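Local coordinates for protein beta-lactamase Mb2281c (PDB 3I7J) that probably hydrolyses beta-lactams or related esters and amides, as a serine hydrolase of the beta-lactamase and penicillin-binding-protein family, at residues Pro190-Gln195 against Lys210-Thr215; Gly225-Ser230 against Arg250-Trp255; Gly231-Val236 against Asp258-Ile263; Arg97-Tyr102 against Asn198-Gly203. One frame throughout, in Å; residues are numbered along the deposited sequence.

Contact 1: Pro190-Gln195 against Lys210-Thr215; sequences PGYGVQ and KSPHWT
Tyr192 lays its ring across the backbone from Pro212 to Trp214, meeting Pro212 near its base, His213 half-way and Trp214 at its tip. Tyr192 CD2 comes 3.4 Å from Pro212 O, Tyr192 CE2 reaches His213 C at 3.3 Å, and the N of Trp214 lies over one face, 3.5 Å from Tyr192 CZ. At the rim, close to the ring plane, Pro212 CG touches Tyr192 CD2 at 3.9 Å; a cis peptide bond precedes this proline. The hydroxyl donates to a water 2.8 Å from Tyr192 OH, and that water donates to His213 O, tying the end of the tyrosine to the loop. Trp214 crosses the tyrosine side chain at about a right angle: its CB packs 3.7 Å from Tyr192 CZ, and Tyr192 CE1 arrives at the edge of the indole, the two ring planes 53° apart. Further along, the bent Gln195 chain crosses Lys210, CG to CG at 4.1 Å. Beyond CG the lysine runs extended to a salt bridge with Glu205, which also accepts from Trp214 NE1. Tyr192 and Gly193 face Leu189, a classic beta bulge in hairpin 187-189/193-195, on which the loop packs through an aromatic cluster of Tyr192, His213 and Trp214.

Contact 2: Gly225-Ser230 against Arg250-Trp255; sequences GHFGQS and RDFGDW
Phe227 and Phe252 meet in an edge-to-face pair, with the CE2 corner of Phe227 directed at the centre of the Phe252 ring, 3.7 Å above its plane. The planes stand 51° apart, and the closest atoms are Phe227 CE2 and Phe252 CD1 at 3.8 Å. Phe252 CG, anti to its backbone N (chi1 180°), starts the ring off toward Phe227, whose own CG sits between N and the carbonyl carbon (chi1 80°). Gln229 folds back at chi2, which brings its amide beside the same ring: Gln229 OE1 is 3.9 Å from Phe252 CD2. Between the backbones, Phe252 N donates to Gln229 O at 2.8 Å, coming from above the carbonyl plane. Asp251 OD1 accepts from two waters, one of which, 2.6 Å from OD1, also bonds Ser230 OG. On the loop itself, Trp255 NE1 donates to Asp251 O at 2.9 Å, nearly in the indole plane. The fully extended Arg250 runs past that indole: Trp255 CD1 sits 3.4 Å above the centre of the guanidinium, and NH1 goes on to Pro11 O. At the other end His226 ND1 bonds Phe227 O while its ring touches Ser40 and Lys43. His226-Phe227-Gly228 is consistent with the Lys/His-x-Gly element on the strand that borders the active site in penicillin-binding proteins and serine beta-lactamases, here continuing into a turn backed by the loop before helix 256-271.

Contact 3: Gly231-Val236 against Asp258-Ile263; sequences GGFIWV and DLWPAI
Trp260 reaches from helix 258-263 onto strand 232-236, and Phe233 is the residue it covers most. Trp260 CG stands beside its own backbone N, anti to the carbonyl carbon (chi1 -76°), and the indole runs on toward the strand. Starting at Trp260 CB, the side chain first meets Phe233 CE2 at 4.1 Å. Trp260 CG comes to 3.6 Å from the same Phe233 CE2, and one bond further out, at the ring fusion, Trp260 CD2 lies 3.5 Å from Phe233 CD2. On the benzo side Trp260 CE3 is still close to Phe233 CD2, at 3.6 Å. The far end leaves the phenylalanine behind: Trp260 CZ2 abuts Gly231 C at 3.6 Å, close to the indole plane, and Trp260 CH2 comes 3.8 Å from Gly232 O. The two glycines thus put bare backbone against the tip of the indole. Phe233 presents its edge to the face of the indole, a T-shaped pair with planes 64° apart for the five-membered ring, and the side chains slide past each other in opposite directions. The CZ end of Phe233 is closed off more loosely by Ile263 CG2, near the phenyl plane at 4.5 Å. Trp10 and Phe252 also meet the indole. With strand and helix axes 11.4 Å apart at closest and inclined by 32°, this is the aromatic packing of the C-terminal helix onto the central antiparallel sheet in the alpha/beta domain of the beta-lactamase fold.

Contact 4: Arg97-Tyr102 against Asn198-Gly203; sequences RMYSNY and NDWGLG
Arg97 rests a face of its guanidinium on Trp200, with CB of the tryptophan 3.5 Å above the centre of the group. The contact is van der Waals packing on the CB methylene, neither a stack on the ring nor a polar bond: Arg97 NH1 is 3.4 Å from Trp200 N, but both are donors. The chain bends at chi2 and chi3, and NH2 makes its hydrogen bonds outside the pair, to the carbonyls of Ala77 and Gln181. The aromatic part of the contact belongs to Tyr99, which has CG anti to the backbone N (chi1 -174°) and passes its CD1 side across the outer indole. Tyr99 CD1 meets Trp200 CH2 at 3.6 Å and Tyr99 CE1 lies 3.8 Å from Trp200 CZ2, with the rings oblique at 38°. Tyr99 OH bonds both Ser40 OG and Lys43 NZ, consistent with the SxxK and YxN elements of a serine beta-lactamase site, so the indole flanks the tyrosine of this putative site. Ser100 next to it is the N-cap of helix 101-115. One water carries a polar link: in the guanidinium plane, it accepts from Arg97 NH1 at 3.0 Å and donates to Asp199 OD1 at 2.8 Å, joining opposite charges that do not touch. Asn198 OD1 takes a bond from Lys210 NZ.

Contacts 1, 3 and 4 are largely buried, whereas contact 2 is partly open along Gln229 and Asp251. Contacts 2 and 3 share neighbouring strands of the main sheet, 224-228 and 232-237, joined by His226 O and Ile234 N; their second segments are the loop leading into helix 256-271 and part of that helix, respectively. Contact 1 completes an aromatic seam with them, Trp214 packing on both Phe227 and Trp260. Contact 4 lies apart from contact 3, nearest atoms about 9 Å away, yet touches contact 2 through His226 beside Tyr99, and contact 1 through Lys210. Contact 3, strand against helix, has no hydrogen bond across it; contact 2 adds a direct backbone one; waters bridge contacts 1, 2 and 4.

Contact 1: Pro190-Gln195 against Lys210-Thr215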
# COMPACT_ATOMS: atom_id res chain seq x y z
N PRO A 190 7.41 -10.73 -2.53
CA PRO A 190 7.49 -11.51 -1.29
C PRO A 190 6.22 -12.30 -1.01
O PRO A 190 5.14 -11.73 -0.92
CB PRO A 190 7.77 -10.44 -0.24
CG PRO A 190 8.62 -9.46 -1.01
CD PRO A 190 7.92 -9.36 -2.33
N GLY A 191 6.35 -13.61 -0.87
CA GLY A 191 5.20 -14.44 -0.60
C GLY A 191 4.57 -15.03 -1.85
O GLY A 191 3.82 -16.00 -1.77
N TYR A 192 4.88 -14.45 -3.00
CA TYR A 192 4.33 -14.96 -4.25
C TYR A 192 5.36 -15.28 -5.32
O TYR A 192 5.02 -15.52 -6.48
CB TYR A 192 3.29 -13.97 -4.80
CG TYR A 192 2.05 -13.93 -3.94
CD1 TYR A 192 1.96 -13.07 -2.85
CD2 TYR A 192 1.00 -14.82 -4.17
CE1 TYR A 192 0.86 -13.09 -2.00
CE2 TYR A 192 -0.11 -14.86 -3.33
CZ TYR A 192 -0.17 -13.99 -2.24
OH TYR A 192 -1.26 -14.05 -1.39
N GLY A 193 6.63 -15.28 -4.93
CA GLY A 193 7.70 -15.60 -5.86
C GLY A 193 7.92 -14.64 -7.01
O GLY A 193 7.32 -13.56 -7.06
N VAL A 194 8.79 -15.05 -7.94
CA VAL A 194 9.11 -14.26 -9.11
C VAL A 194 7.86 -13.89 -9.91
O VAL A 194 6.95 -14.71 -10.07
CB VAL A 194 10.07 -15.01 -10.08
CG1 VAL A 194 10.41 -14.13 -11.28
CG2 VAL A 194 11.33 -15.42 -9.34
N GLN A 195 7.83 -12.66 -10.40
CA GLN A 195 6.71 -12.17 -11.21
C GLN A 195 7.30 -11.45 -12.42
O GLN A 195 8.23 -10.66 -12.28
CB GLN A 195 5.82 -11.23 -10.39
CG GLN A 195 5.13 -11.91 -9.21
CD GLN A 195 4.06 -12.90 -9.63
OE1 GLN A 195 3.79 -13.88 -8.92
NE2 GLN A 195 3.44 -12.66 -10.76
N LYS A 210 -0.20 -10.61 -12.35
CA LYS A 210 0.64 -11.46 -11.52
C LYS A 210 -0.12 -12.71 -11.09
O LYS A 210 -1.33 -12.68 -10.87
CB LYS A 210 1.12 -10.70 -10.29
CG LYS A 210 2.08 -9.57 -10.59
CD LYS A 210 2.36 -8.72 -9.36
CE LYS A 210 3.02 -7.40 -9.75
NZ LYS A 210 3.32 -6.56 -8.55
N SER A 211 0.61 -13.80 -10.95
CA SER A 211 0.00 -15.06 -10.57
C SER A 211 1.08 -16.02 -10.08
O SER A 211 2.09 -16.21 -10.74
CB SER A 211 -0.71 -15.68 -11.78
OG SER A 211 -1.30 -16.92 -11.46
N PRO A 212 0.87 -16.62 -8.90
CA PRO A 212 -0.30 -16.43 -8.04
C PRO A 212 -0.24 -15.03 -7.43
O PRO A 212 0.80 -14.37 -7.50
CB PRO A 212 -0.14 -17.53 -7.01
CG PRO A 212 1.34 -17.59 -6.83
CD PRO A 212 1.86 -17.51 -8.26
N HIS A 213 -1.33 -14.57 -6.83
CA HIS A 213 -1.38 -13.23 -6.24
C HIS A 213 -2.33 -13.20 -5.04
O HIS A 213 -3.08 -14.14 -4.83
CB HIS A 213 -1.84 -12.21 -7.29
CG HIS A 213 -1.47 -10.79 -6.95
ND1 HIS A 213 -0.17 -10.36 -6.87
CD2 HIS A 213 -2.24 -9.71 -6.68
CE1 HIS A 213 -0.15 -9.08 -6.55
NE2 HIS A 213 -1.39 -8.66 -6.44
N TRP A 214 -2.30 -12.12 -4.27
CA TRP A 214 -3.18 -12.01 -3.12
C TRP A 214 -4.56 -11.47 -3.49
O TRP A 214 -5.52 -11.68 -2.75
CB TRP A 214 -2.54 -11.14 -2.02
CG TRP A 214 -1.96 -9.84 -2.50
CD1 TRP A 214 -0.74 -9.65 -3.09
CD2 TRP A 214 -2.58 -8.55 -2.43
NE1 TRP A 214 -0.57 -8.31 -3.39
CE2 TRP A 214 -1.69 -7.62 -3.00
CE3 TRP A 214 -3.82 -8.10 -1.94
CZ2 TRP A 214 -1.98 -6.26 -3.08
CZ3 TRP A 214 -4.11 -6.74 -2.03
CH2 TRP A 214 -3.19 -5.84 -2.60
N THR A 215 -4.67 -10.79 -4.63
CA THR A 215 -5.96 -10.27 -5.07
C THR A 215 -6.78 -11.38 -5.74
O THR A 215 -6.33 -12.52 -5.85
CB THR A 215 -5.82 -9.08 -6.06
OG1 THR A 215 -5.07 -9.49 -7.21
CG2 THR A 215 -5.10 -7.91 -5.39
O HOH W 1 -3.20 -15.67 -2.53

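Contact 2: Gly225-Ser230 against Arg250-Trp255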
# COMPACT_ATOMS: atom_id res chain seq x y z
N GLY A 225 -2.53 -1.48 -4.52
CA GLY A 225 -2.68 -1.50 -3.08
C GLY A 225 -1.46 -2.11 -2.41
O GLY A 225 -0.33 -1.80 -2.78
N HIS A 226 -1.68 -2.99 -1.44
CA HIS A 226 -0.56 -3.60 -0.74
C HIS A 226 -1.07 -4.60 0.29
O HIS A 226 -2.19 -4.48 0.78
CB HIS A 226 0.23 -2.50 -0.02
CG HIS A 226 1.72 -2.60 -0.18
ND1 HIS A 226 2.46 -3.61 0.39
CD2 HIS A 226 2.60 -1.79 -0.81
CE1 HIS A 226 3.74 -3.41 0.13
NE2 HIS A 226 3.86 -2.31 -0.60
N PHE A 227 -0.26 -5.61 0.61
CA PHE A 227 -0.64 -6.54 1.67
C PHE A 227 0.54 -6.53 2.62
O PHE A 227 1.59 -5.97 2.30
CB PHE A 227 -0.94 -7.96 1.14
CG PHE A 227 0.27 -8.81 0.87
CD1 PHE A 227 0.99 -8.66 -0.31
CD2 PHE A 227 0.66 -9.79 1.78
CE1 PHE A 227 2.09 -9.47 -0.58
CE2 PHE A 227 1.75 -10.61 1.52
CZ PHE A 227 2.47 -10.45 0.34
N GLY A 228 0.36 -7.09 3.81
CA GLY A 228 1.44 -7.11 4.78
C GLY A 228 1.59 -8.47 5.41
O GLY A 228 0.65 -9.27 5.39
N GLN A 229 2.77 -8.74 5.96
CA GLN A 229 3.05 -10.03 6.58
C GLN A 229 2.28 -10.23 7.88
O GLN A 229 2.30 -11.32 8.46
CB GLN A 229 4.55 -10.18 6.86
CG GLN A 229 5.44 -10.26 5.61
CD GLN A 229 5.16 -11.50 4.77
OE1 GLN A 229 5.13 -12.62 5.29
NE2 GLN A 229 4.96 -11.31 3.47
N SER A 230 1.61 -9.18 8.35
CA SER A 230 0.82 -9.27 9.57
C SER A 230 -0.57 -9.82 9.26
O SER A 230 -1.42 -9.90 10.13
CB SER A 230 0.68 -7.90 10.23
OG SER A 230 1.88 -7.52 10.87
N ARG A 250 -3.47 -12.67 12.30
CA ARG A 250 -2.65 -13.83 11.99
C ARG A 250 -1.68 -13.48 10.87
O ARG A 250 -2.09 -13.01 9.81
CB ARG A 250 -3.50 -15.02 11.57
CG ARG A 250 -2.69 -16.30 11.40
CD ARG A 250 -3.55 -17.50 10.99
NE ARG A 250 -2.73 -18.69 10.81
CZ ARG A 250 -3.19 -19.86 10.38
NH1 ARG A 250 -4.47 -20.01 10.08
NH2 ARG A 250 -2.36 -20.89 10.25
N ASP A 251 -0.39 -13.71 11.11
CA ASP A 251 0.62 -13.40 10.11
C ASP A 251 0.37 -14.15 8.81
O ASP A 251 -0.16 -15.26 8.82
CB ASP A 251 2.02 -13.74 10.65
CG ASP A 251 2.43 -12.87 11.82
OD1 ASP A 251 1.96 -11.72 11.91
OD2 ASP A 251 3.24 -13.33 12.65
N PHE A 252 0.74 -13.52 7.70
CA PHE A 252 0.58 -14.09 6.37
C PHE A 252 1.18 -15.49 6.29
O PHE A 252 2.23 -15.74 6.89
CB PHE A 252 1.28 -13.20 5.35
CG PHE A 252 1.18 -13.69 3.94
CD1 PHE A 252 0.00 -13.55 3.23
CD2 PHE A 252 2.26 -14.29 3.31
CE1 PHE A 252 -0.10 -14.00 1.91
CE2 PHE A 252 2.17 -14.75 1.99
CZ PHE A 252 1.00 -14.60 1.30
N GLY A 253 0.53 -16.38 5.55
CA GLY A 253 1.03 -17.74 5.41
C GLY A 253 0.22 -18.50 4.37
O GLY A 253 -0.57 -17.90 3.64
N ASP A 254 0.41 -19.81 4.28
CA ASP A 254 -0.32 -20.61 3.30
C ASP A 254 -1.84 -20.57 3.50
O ASP A 254 -2.60 -20.73 2.55
CB ASP A 254 0.15 -22.07 3.31
CG ASP A 254 1.62 -22.22 2.93
OD1 ASP A 254 2.09 -21.50 2.01
OD2 ASP A 254 2.30 -23.06 3.55
N TRP A 255 -2.27 -20.37 4.74
CA TRP A 255 -3.70 -20.32 5.04
C TRP A 255 -4.44 -19.26 4.24
O TRP A 255 -5.62 -19.42 3.91
CB TRP A 255 -3.95 -20.06 6.54
CG TRP A 255 -3.52 -18.70 7.00
CD1 TRP A 255 -2.27 -18.32 7.41
CD2 TRP A 255 -4.32 -17.51 7.02
NE1 TRP A 255 -2.25 -16.97 7.68
CE2 TRP A 255 -3.49 -16.45 7.45
CE3 TRP A 255 -5.67 -17.24 6.73
CZ2 TRP A 255 -3.96 -15.14 7.58
CZ3 TRP A 255 -6.13 -15.93 6.86
CH2 TRP A 255 -5.27 -14.90 7.28
O HOH W 2 2.48 -9.52 13.27
O HOH W 3 -0.65 -10.72 12.41

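Contact 3: Gly231-Val236 against Asp258-Ile263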
# COMPACT_ATOMS: atom_id res chain seq x y z
N GLY A 231 -0.77 -10.20 8.00
CA GLY A 231 -2.05 -10.75 7.59
C GLY A 231 -3.14 -9.74 7.29
O GLY A 231 -4.30 -9.94 7.65
N GLY A 232 -2.77 -8.65 6.63
CA GLY A 232 -3.74 -7.62 6.28
C GLY A 232 -3.45 -7.13 4.87
O GLY A 232 -2.35 -7.34 4.36
N PHE A 233 -4.42 -6.50 4.22
CA PHE A 233 -4.20 -6.01 2.88
C PHE A 233 -5.23 -4.97 2.45
O PHE A 233 -6.28 -4.80 3.08
CB PHE A 233 -4.18 -7.16 1.86
CG PHE A 233 -5.55 -7.76 1.56
CD1 PHE A 233 -6.50 -7.05 0.82
CD2 PHE A 233 -5.87 -9.04 2.00
CE1 PHE A 233 -7.75 -7.62 0.52
CE2 PHE A 233 -7.11 -9.61 1.71
CZ PHE A 233 -8.05 -8.91 0.97
N ILE A 234 -4.91 -4.28 1.36
CA ILE A 234 -5.82 -3.30 0.81
C ILE A 234 -5.62 -3.23 -0.69
O ILE A 234 -4.50 -3.16 -1.18
CB ILE A 234 -5.60 -1.89 1.41
CG1 ILE A 234 -6.51 -0.87 0.70
CG2 ILE A 234 -4.13 -1.45 1.26
CD1 ILE A 234 -6.48 0.53 1.33
N TRP A 235 -6.72 -3.32 -1.42
CA TRP A 235 -6.65 -3.18 -2.86
C TRP A 235 -7.79 -2.28 -3.29
O TRP A 235 -8.84 -2.22 -2.65
CB TRP A 235 -6.66 -4.53 -3.61
CG TRP A 235 -7.85 -5.46 -3.43
CD1 TRP A 235 -7.83 -6.70 -2.85
CD2 TRP A 235 -9.18 -5.28 -3.93
NE1 TRP A 235 -9.05 -7.30 -2.97
CE2 TRP A 235 -9.90 -6.45 -3.63
CE3 TRP A 235 -9.83 -4.24 -4.61
CZ2 TRP A 235 -11.25 -6.62 -3.99
CZ3 TRP A 235 -11.17 -4.41 -4.97
CH2 TRP A 235 -11.86 -5.59 -4.66
N VAL A 236 -7.53 -1.56 -4.37
CA VAL A 236 -8.47 -0.61 -4.95
C VAL A 236 -8.50 -0.99 -6.41
O VAL A 236 -7.46 -1.06 -7.06
CB VAL A 236 -7.94 0.83 -4.82
CG1 VAL A 236 -8.97 1.83 -5.31
CG2 VAL A 236 -7.56 1.11 -3.37
N ASP A 258 -5.47 -19.10 -0.60
CA ASP A 258 -6.70 -19.28 -1.36
C ASP A 258 -7.83 -18.40 -0.84
O ASP A 258 -8.68 -17.95 -1.62
CB ASP A 258 -7.14 -20.75 -1.34
CG ASP A 258 -6.19 -21.64 -2.13
OD1 ASP A 258 -5.83 -21.28 -3.27
OD2 ASP A 258 -5.81 -22.71 -1.62
N LEU A 259 -7.84 -18.13 0.46
CA LEU A 259 -8.88 -17.30 1.05
C LEU A 259 -8.88 -15.86 0.57
O LEU A 259 -9.93 -15.30 0.25
CB LEU A 259 -8.77 -17.32 2.58
CG LEU A 259 -8.94 -18.67 3.28
CD1 LEU A 259 -8.92 -18.46 4.78
CD2 LEU A 259 -10.26 -19.31 2.86
N TRP A 260 -7.71 -15.24 0.51
CA TRP A 260 -7.65 -13.85 0.08
C TRP A 260 -8.22 -13.64 -1.32
O TRP A 260 -9.04 -12.76 -1.52
CB TRP A 260 -6.21 -13.33 0.20
CG TRP A 260 -5.85 -13.03 1.63
CD1 TRP A 260 -6.59 -13.32 2.75
CD2 TRP A 260 -4.69 -12.34 2.10
NE1 TRP A 260 -5.96 -12.85 3.87
CE2 TRP A 260 -4.79 -12.24 3.50
CE3 TRP A 260 -3.57 -11.79 1.46
CZ2 TRP A 260 -3.82 -11.61 4.28
CZ3 TRP A 260 -2.60 -11.16 2.24
CH2 TRP A 260 -2.73 -11.08 3.63
N PRO A 261 -7.81 -14.46 -2.29
CA PRO A 261 -8.34 -14.30 -3.65
C PRO A 261 -9.85 -14.59 -3.69
O PRO A 261 -10.60 -13.92 -4.40
CB PRO A 261 -7.54 -15.33 -4.45
CG PRO A 261 -6.23 -15.40 -3.70
CD PRO A 261 -6.70 -15.42 -2.27
N ALA A 262 -10.28 -15.58 -2.92
CA ALA A 262 -11.68 -15.96 -2.87
C ALA A 262 -12.58 -14.85 -2.34
O ALA A 262 -13.64 -14.59 -2.91
CB ALA A 262 -11.85 -17.22 -2.02
N ILE A 263 -12.17 -14.19 -1.26
CA ILE A 263 -13.02 -13.13 -0.72
C ILE A 263 -13.01 -11.93 -1.66
O ILE A 263 -13.99 -11.19 -1.75
CB ILE A 263 -12.58 -12.70 0.70
CG1 ILE A 263 -13.63 -11.77 1.29
CG2 ILE A 263 -11.21 -12.03 0.66
CD1 ILE A 263 -13.36 -11.42 2.74

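Contact 4: Arg97-Tyr102 against Asn198-Gly203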
# COMPACT_ATOMS: atom_id res chain seq x y z
N ARG A 97 14.02 -4.37 -10.05
CA ARG A 97 12.91 -4.11 -9.17
C ARG A 97 13.02 -5.03 -7.99
O ARG A 97 12.80 -6.24 -8.12
CB ARG A 97 11.59 -4.36 -9.89
CG ARG A 97 10.37 -4.33 -8.99
CD ARG A 97 9.20 -3.65 -9.70
NE ARG A 97 9.28 -2.21 -9.58
CZ ARG A 97 8.79 -1.35 -10.46
NH1 ARG A 97 8.16 -1.75 -11.56
NH2 ARG A 97 8.92 -0.05 -10.22
N MSE A 98 13.40 -4.51 -6.83
CA MSE A 98 13.44 -5.36 -5.66
C MSE A 98 12.83 -4.66 -4.46
O MSE A 98 13.28 -3.59 -4.03
CB MSE A 98 14.87 -5.87 -5.39
CG MSE A 98 15.90 -4.89 -4.92
SE MSE A 98 17.66 -5.80 -4.70
CE MSE A 98 18.31 -5.54 -6.52
N TYR A 99 11.77 -5.27 -3.97
CA TYR A 99 11.02 -4.76 -2.84
C TYR A 99 12.00 -4.41 -1.73
O TYR A 99 12.89 -5.20 -1.43
CB TYR A 99 10.04 -5.82 -2.36
CG TYR A 99 9.12 -5.36 -1.27
CD1 TYR A 99 8.16 -4.37 -1.52
CD2 TYR A 99 9.17 -5.91 0.01
CE1 TYR A 99 7.28 -3.95 -0.53
CE2 TYR A 99 8.29 -5.50 1.01
CZ TYR A 99 7.35 -4.53 0.73
OH TYR A 99 6.48 -4.14 1.71
N SER A 100 11.85 -3.24 -1.11
CA SER A 100 12.77 -2.85 -0.05
C SER A 100 12.16 -2.03 1.08
O SER A 100 11.46 -1.04 0.84
CB SER A 100 13.94 -2.06 -0.64
OG SER A 100 14.78 -1.56 0.39
N ASN A 101 12.42 -2.46 2.31
CA ASN A 101 11.95 -1.73 3.48
C ASN A 101 12.87 -0.52 3.68
O ASN A 101 12.39 0.59 3.89
CB ASN A 101 12.03 -2.58 4.75
CG ASN A 101 10.88 -3.57 4.89
OD1 ASN A 101 10.91 -4.43 5.76
ND2 ASN A 101 9.87 -3.45 4.03
N TYR A 102 14.18 -0.75 3.60
CA TYR A 102 15.13 0.34 3.80
C TYR A 102 14.95 1.44 2.76
O TYR A 102 15.24 2.60 3.03
CB TYR A 102 16.57 -0.19 3.80
CG TYR A 102 17.59 0.85 4.21
CD1 TYR A 102 18.33 1.54 3.26
CD2 TYR A 102 17.75 1.21 5.55
CE1 TYR A 102 19.20 2.57 3.62
CE2 TYR A 102 18.62 2.24 5.93
CZ TYR A 102 19.33 2.92 4.96
OH TYR A 102 20.17 3.96 5.31
N ASN A 198 6.99 -7.48 -12.41
CA ASN A 198 6.55 -7.22 -11.04
C ASN A 198 6.29 -5.72 -10.95
O ASN A 198 7.04 -4.98 -10.34
CB ASN A 198 7.62 -7.66 -10.03
CG ASN A 198 7.10 -7.66 -8.60
OD1 ASN A 198 5.89 -7.74 -8.37
ND2 ASN A 198 8.00 -7.60 -7.63
N ASP A 199 5.20 -5.29 -11.58
CA ASP A 199 4.82 -3.87 -11.64
C ASP A 199 4.56 -3.20 -10.30
O ASP A 199 3.95 -3.77 -9.40
CB ASP A 199 3.58 -3.71 -12.51
CG ASP A 199 3.87 -3.94 -13.98
OD1 ASP A 199 5.05 -4.15 -14.32
OD2 ASP A 199 2.90 -3.90 -14.77
N TRP A 200 5.02 -1.96 -10.20
CA TRP A 200 4.83 -1.17 -9.00
C TRP A 200 4.56 0.28 -9.41
O TRP A 200 5.07 0.75 -10.43
CB TRP A 200 6.07 -1.27 -8.11
CG TRP A 200 5.76 -1.47 -6.65
CD1 TRP A 200 5.38 -0.51 -5.75
CD2 TRP A 200 5.75 -2.72 -5.93
NE1 TRP A 200 5.13 -1.08 -4.52
CE2 TRP A 200 5.35 -2.43 -4.60
CE3 TRP A 200 6.03 -4.04 -6.28
CZ2 TRP A 200 5.23 -3.43 -3.63
CZ3 TRP A 200 5.91 -5.04 -5.31
CH2 TRP A 200 5.51 -4.72 -3.99
N GLY A 201 3.76 0.97 -8.61
CA GLY A 201 3.46 2.36 -8.89
C GLY A 201 4.33 3.20 -7.99
O GLY A 201 5.47 2.82 -7.71
N LEU A 202 3.82 4.34 -7.53
CA LEU A 202 4.59 5.21 -6.64
C LEU A 202 4.30 4.85 -5.19
O LEU A 202 3.68 5.63 -4.46
CB LEU A 202 4.26 6.68 -6.88
CG LEU A 202 4.71 7.32 -8.20
CD1 LEU A 202 4.20 8.75 -8.27
CD2 LEU A 202 6.23 7.30 -8.28
N GLY A 203 4.75 3.68 -4.76
CA GLY A 203 4.53 3.26 -3.39
C GLY A 203 3.41 2.26 -3.27
O GLY A 203 3.28 1.58 -2.25
O HOH W 4 7.75 -3.85 -13.65
O HOH W 5 10.76 -7.49 -7.46